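Local coordinates for periplasmic cell division protein (SufI) (Aquifex aeolicus, PDB 6SYY) that probably works as a multicopper oxidase (McoA), binding four copper ions and carrying a methionine-rich loop with a role in catalysis, at residues F57-K68 and Q101-S111; T166-L174 and D207-Y218. One frame throughout, in Å; residues are numbered along the deposited sequence.

Overall arrangement
From the N terminus, 57-68 leads into strand 63-72, and the chain runs through strands 80-86 and 94-98 before 101-111 comes back alongside it: interaction 1 closes that loop by sheet pairing. Next come strands 117-120 and 154-160, in and around which lie the copper ligands His118, His120, His159 and His161. Helix 166-172 follows, and interaction 2 closes a second loop when the chain, after helix 183-192, packs the end of strand 200-208 and the loop behind it (207-218) against helix 166-172. The two loops follow in series and neither nest nor cross. They still meet: Ala67 packs on Leu174, and Ser111 OG probably hydrogen-bonds to Gln169 NE2, joining the first sheet to the helix.

Interaction 1 of 2, residues F57-K68 and Q101-S111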
loop_
_atom_site.group_PDB
_atom_site.type_symbol
_atom_site.label_atom_id
_atom_site.label_comp_id
_atom_site.label_asym_id
_atom_site.label_seq_id
_atom_site.Cartn_x
_atom_site.Cartn_y
_atom_site.Cartn_z
ATOM N N PHE A 57 -18.620 3.825 -2.926
ATOM C CA PHE A 57 -19.090 2.463 -2.715
ATOM C C PHE A 57 -20.340 2.483 -1.842
ATOM O O PHE A 57 -20.271 2.937 -0.692
ATOM C CB PHE A 57 -17.991 1.634 -2.071
ATOM C CG PHE A 57 -17.943 0.211 -2.537
ATOM C CD1 PHE A 57 -17.073 -0.171 -3.544
ATOM C CD2 PHE A 57 -18.760 -0.751 -1.961
ATOM C CE1 PHE A 57 -17.020 -1.491 -3.976
ATOM C CE2 PHE A 57 -18.717 -2.071 -2.389
ATOM C CZ PHE A 57 -17.843 -2.440 -3.394
ATOM N N PRO A 58 -21.485 2.018 -2.335
ATOM C CA PRO A 58 -22.721 2.120 -1.557
ATOM C C PRO A 58 -22.699 1.214 -0.335
ATOM O O PRO A 58 -21.949 0.240 -0.255
ATOM C CB PRO A 58 -23.799 1.679 -2.552
ATOM C CG PRO A 58 -23.085 0.746 -3.466
ATOM C CD PRO A 58 -21.696 1.320 -3.614
ATOM N N ASP A 59 -23.565 1.547 0.620
ATOM C CA ASP A 59 -23.631 0.852 1.902
ATOM C C ASP A 59 -24.558 -0.357 1.773
ATOM O O ASP A 59 -25.773 -0.208 1.603
ATOM C CB ASP A 59 -24.104 1.812 2.994
ATOM C CG ASP A 59 -24.159 1.164 4.362
ATOM O OD1 ASP A 59 -23.671 0.027 4.505
ATOM O OD2 ASP A 59 -24.700 1.794 5.294
ATOM N N GLY A 60 -23.984 -1.554 1.854
ATOM C CA GLY A 60 -24.780 -2.764 1.828
ATOM C C GLY A 60 -25.433 -3.087 0.505
ATOM O O GLY A 60 -26.390 -3.864 0.475
ATOM N N GLN A 61 -24.948 -2.511 -0.593
ATOM C CA GLN A 61 -25.470 -2.788 -1.926
ATOM C C GLN A 61 -24.378 -3.435 -2.756
ATOM O O GLN A 61 -23.238 -2.960 -2.767
ATOM C CB GLN A 61 -25.965 -1.517 -2.606
ATOM C CG GLN A 61 -27.145 -0.879 -1.913
ATOM C CD GLN A 61 -27.662 0.317 -2.671
ATOM O OE1 GLN A 61 -27.512 0.401 -3.891
ATOM N NE2 GLN A 61 -28.263 1.260 -1.956
ATOM N N ARG A 62 -24.732 -4.510 -3.453
ATOM C CA ARG A 62 -23.736 -5.320 -4.139
ATOM C C ARG A 62 -23.120 -4.565 -5.310
ATOM O O ARG A 62 -23.821 -3.922 -6.096
ATOM C CB ARG A 62 -24.362 -6.626 -4.621
ATOM C CG ARG A 62 -24.480 -7.678 -3.532
ATOM C CD ARG A 62 -23.121 -8.290 -3.236
ATOM N NE ARG A 62 -23.026 -8.777 -1.866
ATOM C CZ ARG A 62 -21.976 -9.427 -1.374
ATOM N NH1 ARG A 62 -20.929 -9.684 -2.149
ATOM N NH2 ARG A 62 -21.974 -9.827 -0.109
ATOM N N VAL A 63 -21.795 -4.660 -5.419
ATOM C CA VAL A 63 -21.016 -3.993 -6.454
ATOM C C VAL A 63 -20.117 -5.023 -7.124
ATOM O O VAL A 63 -19.357 -5.723 -6.444
ATOM C CB VAL A 63 -20.162 -2.852 -5.873
ATOM C CG1 VAL A 63 -19.266 -2.257 -6.952
ATOM C CG2 VAL A 63 -21.045 -1.797 -5.241
ATOM N N SER A 64 -20.192 -5.103 -8.450
ATOM C CA SER A 64 -19.323 -5.985 -9.218
ATOM C C SER A 64 -18.002 -5.284 -9.503
ATOM O O SER A 64 -17.982 -4.141 -9.973
ATOM C CB SER A 64 -19.994 -6.412 -10.526
ATOM O OG SER A 64 -21.140 -7.208 -10.276
ATOM N N ILE A 65 -16.903 -5.965 -9.203
ATOM C CA ILE A 65 -15.565 -5.497 -9.530
ATOM C C ILE A 65 -14.967 -6.526 -10.474
ATOM O O ILE A 65 -14.644 -7.646 -10.058
ATOM C CB ILE A 65 -14.696 -5.313 -8.281
ATOM C CG1 ILE A 65 -15.415 -4.412 -7.276
ATOM C CG2 ILE A 65 -13.345 -4.730 -8.657
ATOM C CD1 ILE A 65 -14.753 -4.355 -5.937
ATOM N N THR A 66 -14.828 -6.161 -11.743
ATOM C CA THR A 66 -14.417 -7.095 -12.782
ATOM C C THR A 66 -12.983 -6.807 -13.197
ATOM O O THR A 66 -12.665 -5.687 -13.608
ATOM C CB THR A 66 -15.343 -7.009 -13.993
ATOM O OG1 THR A 66 -16.699 -7.167 -13.566
ATOM C CG2 THR A 66 -14.995 -8.101 -14.993
ATOM N N ALA A 67 -12.122 -7.817 -13.090
ATOM C CA ALA A 67 -10.783 -7.748 -13.654
ATOM C C ALA A 67 -10.837 -8.242 -15.092
ATOM O O ALA A 67 -11.419 -9.294 -15.366
ATOM C CB ALA A 67 -9.797 -8.583 -12.840
ATOM N N LYS A 68 -10.245 -7.482 -16.009
ATOM C CA LYS A 68 -10.344 -7.829 -17.415
ATOM C C LYS A 68 -9.136 -7.292 -18.168
ATOM O O LYS A 68 -8.463 -6.355 -17.726
ATOM C CB LYS A 68 -11.638 -7.285 -18.037
ATOM C CG LYS A 68 -11.672 -5.770 -18.179
ATOM C CD LYS A 68 -12.822 -5.334 -19.075
ATOM C CE LYS A 68 -12.682 -3.875 -19.459
ATOM N NZ LYS A 68 -13.790 -3.401 -20.335
ATOM N N GLN A 101 -19.960 1.543 7.417
ATOM C CA GLN A 101 -20.852 1.061 6.375
ATOM C C GLN A 101 -20.634 -0.429 6.111
ATOM O O GLN A 101 -19.615 -1.020 6.482
ATOM C CB GLN A 101 -20.642 1.844 5.080
ATOM C CG GLN A 101 -19.463 1.359 4.258
ATOM C CD GLN A 101 -19.419 1.978 2.883
ATOM O OE1 GLN A 101 -18.951 3.104 2.712
ATOM N NE2 GLN A 101 -19.910 1.246 1.888
ATOM N N THR A 102 -21.618 -1.036 5.453
ATOM C CA THR A 102 -21.498 -2.412 4.992
ATOM C C THR A 102 -20.851 -2.426 3.613
ATOM O O THR A 102 -21.124 -1.562 2.775
ATOM C CB THR A 102 -22.864 -3.100 4.952
ATOM O OG1 THR A 102 -23.400 -3.175 6.279
ATOM C CG2 THR A 102 -22.742 -4.510 4.390
ATOM N N PHE A 103 -19.972 -3.402 3.402
ATOM C CA PHE A 103 -19.183 -3.553 2.183
ATOM C C PHE A 103 -19.604 -4.861 1.518
ATOM O O PHE A 103 -19.282 -5.944 2.017
ATOM C CB PHE A 103 -17.693 -3.538 2.534
ATOM C CG PHE A 103 -16.768 -3.604 1.348
ATOM C CD1 PHE A 103 -16.164 -4.799 0.990
ATOM C CD2 PHE A 103 -16.476 -2.469 0.615
ATOM C CE1 PHE A 103 -15.298 -4.866 -0.087
ATOM C CE2 PHE A 103 -15.615 -2.530 -0.470
ATOM C CZ PHE A 103 -15.025 -3.731 -0.820
ATOM N N SER A 104 -20.331 -4.764 0.403
ATOM C CA SER A 104 -20.902 -5.918 -0.299
ATOM C C SER A 104 -20.297 -5.996 -1.700
ATOM O O SER A 104 -20.825 -5.399 -2.640
ATOM C CB SER A 104 -22.428 -5.806 -0.373
ATOM O OG SER A 104 -22.990 -5.555 0.900
ATOM N N ALA A 105 -19.208 -6.747 -1.851
ATOM C CA ALA A 105 -18.469 -6.787 -3.107
ATOM C C ALA A 105 -18.503 -8.178 -3.723
ATOM O O ALA A 105 -18.404 -9.186 -3.016
ATOM C CB ALA A 105 -17.012 -6.356 -2.914
ATOM N N ASP A 106 -18.645 -8.220 -5.047
ATOM C CA ASP A 106 -18.474 -9.431 -5.838
ATOM C C ASP A 106 -17.318 -9.214 -6.797
ATOM O O ASP A 106 -17.315 -8.239 -7.558
ATOM C CB ASP A 106 -19.736 -9.789 -6.633
ATOM C CG ASP A 106 -20.987 -9.759 -5.792
ATOM O OD1 ASP A 106 -21.876 -8.927 -6.077
ATOM O OD2 ASP A 106 -21.076 -10.556 -4.836
ATOM N N PHE A 107 -16.339 -10.110 -6.755
ATOM C CA PHE A 107 -15.231 -10.078 -7.698
ATOM C C PHE A 107 -15.563 -10.974 -8.883
ATOM O O PHE A 107 -15.722 -12.189 -8.722
ATOM C CB PHE A 107 -13.931 -10.527 -7.034
ATOM C CG PHE A 107 -12.829 -10.819 -8.011
ATOM C CD1 PHE A 107 -12.492 -9.900 -8.996
ATOM C CD2 PHE A 107 -12.125 -12.012 -7.947
ATOM C CE1 PHE A 107 -11.476 -10.167 -9.902
ATOM C CE2 PHE A 107 -11.104 -12.286 -8.847
ATOM C CZ PHE A 107 -10.780 -11.363 -9.824
ATOM N N VAL A 108 -15.668 -10.378 -10.065
ATOM C CA VAL A 108 -15.875 -11.116 -11.305
ATOM C C VAL A 108 -14.538 -11.194 -12.028
ATOM O O VAL A 108 -13.930 -10.163 -12.343
ATOM C CB VAL A 108 -16.947 -10.452 -12.180
ATOM C CG1 VAL A 108 -17.252 -11.320 -13.388
ATOM C CG2 VAL A 108 -18.197 -10.188 -11.357
ATOM N N ASN A 109 -14.074 -12.412 -12.291
ATOM C CA ASN A 109 -12.718 -12.646 -12.778
ATOM C C ASN A 109 -12.752 -12.929 -14.276
ATOM O O ASN A 109 -13.112 -14.028 -14.704
ATOM C CB ASN A 109 -12.068 -13.798 -12.018
ATOM C CG ASN A 109 -10.610 -13.991 -12.388
ATOM O OD1 ASN A 109 -9.996 -13.124 -13.013
ATOM N ND2 ASN A 109 -10.044 -15.126 -11.995
ATOM N N ASN A 110 -12.359 -11.937 -15.073
ATOM C CA ASN A 110 -12.126 -12.117 -16.501
ATOM C C ASN A 110 -10.663 -11.857 -16.842
ATOM O O ASN A 110 -10.339 -11.438 -17.955
ATOM C CB ASN A 110 -13.039 -11.207 -17.324
ATOM C CG ASN A 110 -14.508 -11.552 -17.165
ATOM O OD1 ASN A 110 -14.860 -12.692 -16.867
ATOM N ND2 ASN A 110 -15.375 -10.565 -17.372
ATOM N N SER A 111 -9.769 -12.091 -15.882
ATOM C CA SER A 111 -8.352 -11.811 -16.067
ATOM C C SER A 111 -7.616 -12.902 -16.833
ATOM O O SER A 111 -6.459 -12.691 -17.211
ATOM C CB SER A 111 -7.677 -11.606 -14.709
ATOM O OG SER A 111 -7.603 -12.825 -13.988
HETATM O O HOH W 1 -21.807 -2.351 -0.623
#
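Phe57 and Phe103 form an offset stack, their ring centroids 4.6 Å apart and their planes 24° from each other. Phe103 CE2 sits over the centre of the Phe57 ring, Val63 CG2 covers the opposite face, and Ser104 O lies at the ring edge. The buried side continues through Ala105 and Ile65 to Phe107, whose edge takes Ala67 CB, 3.7 Å from Phe107 CE1. Behind this row stand Trp119 and Ile117 of strand 117-120, so this is the closely packed side.

Backbone bonds bind the strands in register, Asp106 N reaching Val63 O at 2.9 Å and Ile65 N reaching Asp106 O at 2.8 Å. Near the start of the pairing, Gln101 turns its CG between its own backbone N and carbonyl carbon (chi1 82°), which brings NE2 to Phe57 O at 3.1 Å. The same NE2 binds Thr102 O, and OE1 takes Arg98 N, so the amide is fixed against rotation. Thr102 O is gripped from its two faces, by Gln101 NE2 on one and Gly60 N on the other. A buried Ser104 N gives its hydrogen to a water that in turn bridges Pro58 O and Gln61 O.

The other side, with Ser64, Thr66, Asp106 and Val108, is looser and partly open to solvent. There Arg62, bent at chi2 (-75°), lays its guanidinium over Ser104 CA and reaches Asp106 OD2 with NH1 at 2.8 Å. That hydrogen bond is weak in angle, though it makes a salt bridge; NH2 has a second acid in Asp146. Further along, Thr66 and Val108 lie side by side, Thr66 OG1 3.6 Å from Val108 CB. Strands 63-68 and 105-110 thus form a parallel pair in a beta-sandwich, as expected of a cupredoxin-like domain of a multicopper oxidase.

Interaction 2 of 2, residues T166-L174 and D207-Y218; sequences TGYQVYYGL and DKTFDSSGQLVY
Over one face of the Tyr171 ring comes CD1 of Tyr218, 3.5 Å from Tyr171 CD2; the planes are inclined at 34°, an oblique pairing. Asp207 O and Thr209 N sit at the Tyr171 edge. Tyr218 in turn takes Tyr168 CA on a face. Tyr172 CD1 stands over the centre of the Tyr168 ring, Tyr168 O lies at the edge of Tyr172, and Leu216 CB and CD1 pack against Tyr172. With CG anti to the backbone N (chi1 180°), the Tyr171 ring extends between the two arms of 207-218, where its OH accepts from Thr209 N at 2.8 Å in a nearly straight bond (167°); Val217 O is 2.7 Å from the same OH, at best a weak bond. A phenylalanine at Tyr171 would probably leave Thr209 N without this acceptor and the ring less firmly anchored. Lys208 runs back past the ring, its NZ reaching Val170 O through a water. Gly167 lies under Tyr218 OH, where a CB would clash. That hydroxyl bonds Glu513, while Asp516 receives Thr166 N and Gly167 N, so helix 166-172 is held between helix 512-516, strand 80-86, where Leu83 bonds Tyr172 through the backbone, and the loop that follows strand 200-208.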
loop_
_atom_site.group_PDB
_atom_site.type_symbol
_atom_site.label_atom_id
_atom_site.label_comp_id
_atom_site.label_asym_id
_atom_site.label_seq_id
_atom_site.Cartn_x
_atom_site.Cartn_y
_atom_site.Cartn_z
ATOM N N THR A 166 0.719 -12.831 -8.031
ATOM C CA THR A 166 0.369 -11.493 -7.567
ATOM C C THR A 166 1.269 -10.438 -8.199
ATOM O O THR A 166 0.792 -9.373 -8.610
ATOM C CB THR A 166 0.437 -11.428 -6.041
ATOM O OG1 THR A 166 -0.605 -12.239 -5.479
ATOM C CG2 THR A 166 0.269 -9.993 -5.555
ATOM N N GLY A 167 2.570 -10.715 -8.295
ATOM C CA GLY A 167 3.460 -9.777 -8.959
ATOM C C GLY A 167 3.065 -9.533 -10.403
ATOM O O GLY A 167 3.110 -8.400 -10.889
ATOM N N TYR A 168 2.651 -10.590 -11.103
ATOM C CA TYR A 168 2.252 -10.433 -12.497
ATOM C C TYR A 168 1.020 -9.543 -12.620
ATOM O O TYR A 168 1.000 -8.595 -13.413
ATOM C CB TYR A 168 1.992 -11.803 -13.129
ATOM C CG TYR A 168 1.511 -11.719 -14.564
ATOM C CD1 TYR A 168 0.159 -11.573 -14.860
ATOM C CD2 TYR A 168 2.408 -11.781 -15.618
ATOM C CE1 TYR A 168 -0.283 -11.486 -16.164
ATOM C CE2 TYR A 168 1.973 -11.700 -16.927
ATOM C CZ TYR A 168 0.626 -11.549 -17.195
ATOM O OH TYR A 168 0.184 -11.468 -18.499
ATOM N N GLN A 169 -0.025 -9.841 -11.849
ATOM C CA GLN A 169 -1.297 -9.158 -12.062
ATOM C C GLN A 169 -1.245 -7.713 -11.582
ATOM O O GLN A 169 -1.826 -6.824 -12.216
ATOM C CB GLN A 169 -2.426 -9.927 -11.380
ATOM C CG GLN A 169 -2.692 -11.284 -12.007
ATOM C CD GLN A 169 -4.064 -11.819 -11.665
ATOM O OE1 GLN A 169 -4.476 -11.812 -10.504
ATOM N NE2 GLN A 169 -4.788 -12.273 -12.680
ATOM N N VAL A 170 -0.558 -7.453 -10.468
ATOM C CA VAL A 170 -0.390 -6.074 -10.019
ATOM C C VAL A 170 0.386 -5.280 -11.059
ATOM O O VAL A 170 -0.026 -4.189 -11.471
ATOM C CB VAL A 170 0.302 -6.035 -8.646
ATOM C CG1 VAL A 170 0.658 -4.600 -8.270
ATOM C CG2 VAL A 170 -0.593 -6.660 -7.591
ATOM N N TYR A 171 1.507 -5.836 -11.523
ATOM C CA TYR A 171 2.336 -5.143 -12.499
ATOM C C TYR A 171 1.584 -4.873 -13.795
ATOM O O TYR A 171 1.809 -3.841 -14.437
ATOM C CB TYR A 171 3.598 -5.954 -12.779
ATOM C CG TYR A 171 4.520 -5.314 -13.788
ATOM C CD1 TYR A 171 5.301 -4.220 -13.443
ATOM C CD2 TYR A 171 4.613 -5.804 -15.087
ATOM C CE1 TYR A 171 6.144 -3.626 -14.361
ATOM C CE2 TYR A 171 5.465 -5.220 -16.012
ATOM C CZ TYR A 171 6.229 -4.129 -15.641
ATOM O OH TYR A 171 7.081 -3.533 -16.545
ATOM N N TYR A 172 0.690 -5.773 -14.198
ATOM C CA TYR A 172 -0.033 -5.557 -15.443
ATOM C C TYR A 172 -1.261 -4.670 -15.279
ATOM O O TYR A 172 -1.904 -4.344 -16.283
ATOM C CB TYR A 172 -0.414 -6.899 -16.080
ATOM C CG TYR A 172 0.648 -7.361 -17.049
ATOM C CD1 TYR A 172 1.712 -8.146 -16.624
ATOM C CD2 TYR A 172 0.613 -6.972 -18.380
ATOM C CE1 TYR A 172 2.701 -8.546 -17.506
ATOM C CE2 TYR A 172 1.596 -7.369 -19.269
ATOM C CZ TYR A 172 2.635 -8.157 -18.826
ATOM O OH TYR A 172 3.614 -8.554 -19.704
ATOM N N GLY A 173 -1.599 -4.258 -14.059
ATOM C CA GLY A 173 -2.566 -3.187 -13.923
ATOM C C GLY A 173 -3.617 -3.315 -12.839
ATOM O O GLY A 173 -4.367 -2.365 -12.602
ATOM N N LEU A 174 -3.699 -4.465 -12.175
ATOM C CA LEU A 174 -4.697 -4.648 -11.120
ATOM C C LEU A 174 -4.158 -4.013 -9.843
ATOM O O LEU A 174 -3.439 -4.637 -9.063
ATOM C CB LEU A 174 -5.026 -6.123 -10.929
ATOM C CG LEU A 174 -5.643 -6.826 -12.136
ATOM C CD1 LEU A 174 -6.024 -8.269 -11.798
ATOM C CD2 LEU A 174 -6.842 -6.039 -12.648
ATOM N N ASP A 207 6.922 1.712 -10.825
ATOM C CA ASP A 207 7.939 1.645 -11.861
ATOM C C ASP A 207 7.605 0.501 -12.806
ATOM O O ASP A 207 7.193 -0.580 -12.369
ATOM C CB ASP A 207 9.349 1.481 -11.277
ATOM C CG ASP A 207 9.487 0.259 -10.392
ATOM O OD1 ASP A 207 8.491 -0.148 -9.762
ATOM O OD2 ASP A 207 10.608 -0.288 -10.319
ATOM N N LYS A 208 7.745 0.760 -14.105
ATOM C CA LYS A 208 7.420 -0.216 -15.137
ATOM C C LYS A 208 8.417 -0.090 -16.283
ATOM O O LYS A 208 9.126 0.911 -16.413
ATOM C CB LYS A 208 5.975 -0.044 -15.645
ATOM C CG LYS A 208 4.927 -0.380 -14.592
ATOM C CD LYS A 208 3.498 -0.437 -15.123
ATOM C CE LYS A 208 2.548 -0.851 -13.995
ATOM N NZ LYS A 208 1.116 -0.685 -14.339
ATOM N N THR A 209 8.464 -1.128 -17.113
ATOM C CA THR A 209 9.366 -1.193 -18.254
ATOM C C THR A 209 8.557 -1.459 -19.515
ATOM O O THR A 209 7.713 -2.364 -19.534
ATOM C CB THR A 209 10.416 -2.287 -18.053
ATOM O OG1 THR A 209 11.179 -2.003 -16.873
ATOM C CG2 THR A 209 11.347 -2.358 -19.246
ATOM N N PHE A 210 8.819 -0.676 -20.563
ATOM C CA PHE A 210 8.105 -0.764 -21.830
ATOM C C PHE A 210 9.063 -1.142 -22.949
ATOM O O PHE A 210 10.206 -0.674 -22.981
ATOM C CB PHE A 210 7.435 0.566 -22.183
ATOM C CG PHE A 210 6.443 1.036 -21.169
ATOM C CD1 PHE A 210 5.095 0.766 -21.329
ATOM C CD2 PHE A 210 6.856 1.753 -20.056
ATOM C CE1 PHE A 210 4.173 1.201 -20.402
ATOM C CE2 PHE A 210 5.939 2.188 -19.119
ATOM C CZ PHE A 210 4.592 1.911 -19.295
ATOM N N ASP A 211 8.592 -1.974 -23.876
ATOM C CA ASP A 211 9.368 -2.289 -25.069
ATOM C C ASP A 211 9.139 -1.196 -26.117
ATOM O O ASP A 211 8.514 -0.167 -25.848
ATOM C CB ASP A 211 9.020 -3.684 -25.589
ATOM C CG ASP A 211 7.590 -3.786 -26.104
ATOM O OD1 ASP A 211 6.779 -2.882 -25.822
ATOM O OD2 ASP A 211 7.278 -4.779 -26.796
ATOM N N SER A 212 9.637 -1.417 -27.336
ATOM C CA SER A 212 9.537 -0.398 -28.377
ATOM C C SER A 212 8.089 -0.093 -28.738
ATOM O O SER A 212 7.758 1.055 -29.060
ATOM C CB SER A 212 10.303 -0.845 -29.623
ATOM O OG SER A 212 11.659 -1.125 -29.325
ATOM N N SER A 213 7.214 -1.094 -28.680
ATOM C CA SER A 213 5.832 -0.962 -29.118
ATOM C C SER A 213 4.889 -0.508 -28.010
ATOM O O SER A 213 3.673 -0.483 -28.223
ATOM C CB SER A 213 5.342 -2.292 -29.690
ATOM O OG SER A 213 5.303 -3.288 -28.681
ATOM N N GLY A 214 5.410 -0.163 -26.836
ATOM C CA GLY A 214 4.562 0.265 -25.742
ATOM C C GLY A 214 3.965 -0.843 -24.901
ATOM O O GLY A 214 3.091 -0.567 -24.072
ATOM N N GLN A 215 4.399 -2.085 -25.086
ATOM C CA GLN A 215 3.929 -3.184 -24.259
ATOM C C GLN A 215 4.809 -3.327 -23.024
ATOM O O GLN A 215 5.998 -2.993 -23.037
ATOM C CB GLN A 215 3.907 -4.495 -25.052
ATOM C CG GLN A 215 2.967 -4.474 -26.252
ATOM C CD GLN A 215 1.536 -4.100 -25.884
ATOM O OE1 GLN A 215 1.082 -4.335 -24.762
ATOM N NE2 GLN A 215 0.821 -3.513 -26.835
ATOM N N LEU A 216 4.205 -3.820 -21.946
ATOM C CA LEU A 216 4.925 -3.967 -20.689
ATOM C C LEU A 216 5.874 -5.153 -20.750
ATOM O O LEU A 216 5.591 -6.172 -21.386
ATOM C CB LEU A 216 3.949 -4.138 -19.528
ATOM C CG LEU A 216 3.120 -2.895 -19.196
ATOM C CD1 LEU A 216 1.976 -3.244 -18.262
ATOM C CD2 LEU A 216 4.000 -1.813 -18.587
ATOM N N VAL A 217 7.015 -5.004 -20.086
ATOM C CA VAL A 217 8.019 -6.051 -19.980
ATOM C C VAL A 217 8.118 -6.449 -18.514
ATOM O O VAL A 217 8.431 -5.613 -17.657
ATOM C CB VAL A 217 9.378 -5.584 -20.521
ATOM C CG1 VAL A 217 10.375 -6.727 -20.510
ATOM C CG2 VAL A 217 9.214 -5.006 -21.924
ATOM N N TYR A 218 7.842 -7.717 -18.222
ATOM C CA TYR A 218 7.894 -8.242 -16.859
ATOM C C TYR A 218 8.915 -9.372 -16.833
ATOM O O TYR A 218 8.590 -10.520 -17.144
ATOM C CB TYR A 218 6.520 -8.722 -16.388
ATOM C CG TYR A 218 6.507 -9.189 -14.946
ATOM C CD1 TYR A 218 6.753 -8.298 -13.906
ATOM C CD2 TYR A 218 6.249 -10.514 -14.624
ATOM C CE1 TYR A 218 6.746 -8.717 -12.584
ATOM C CE2 TYR A 218 6.237 -10.941 -13.302
ATOM C CZ TYR A 218 6.485 -10.037 -12.287
ATOM O OH TYR A 218 6.479 -10.452 -10.972
HETATM O O HOH W 2 -0.018 -1.440 -11.854
HETATM O O HOH W 3 2.961 -7.294 -22.022
#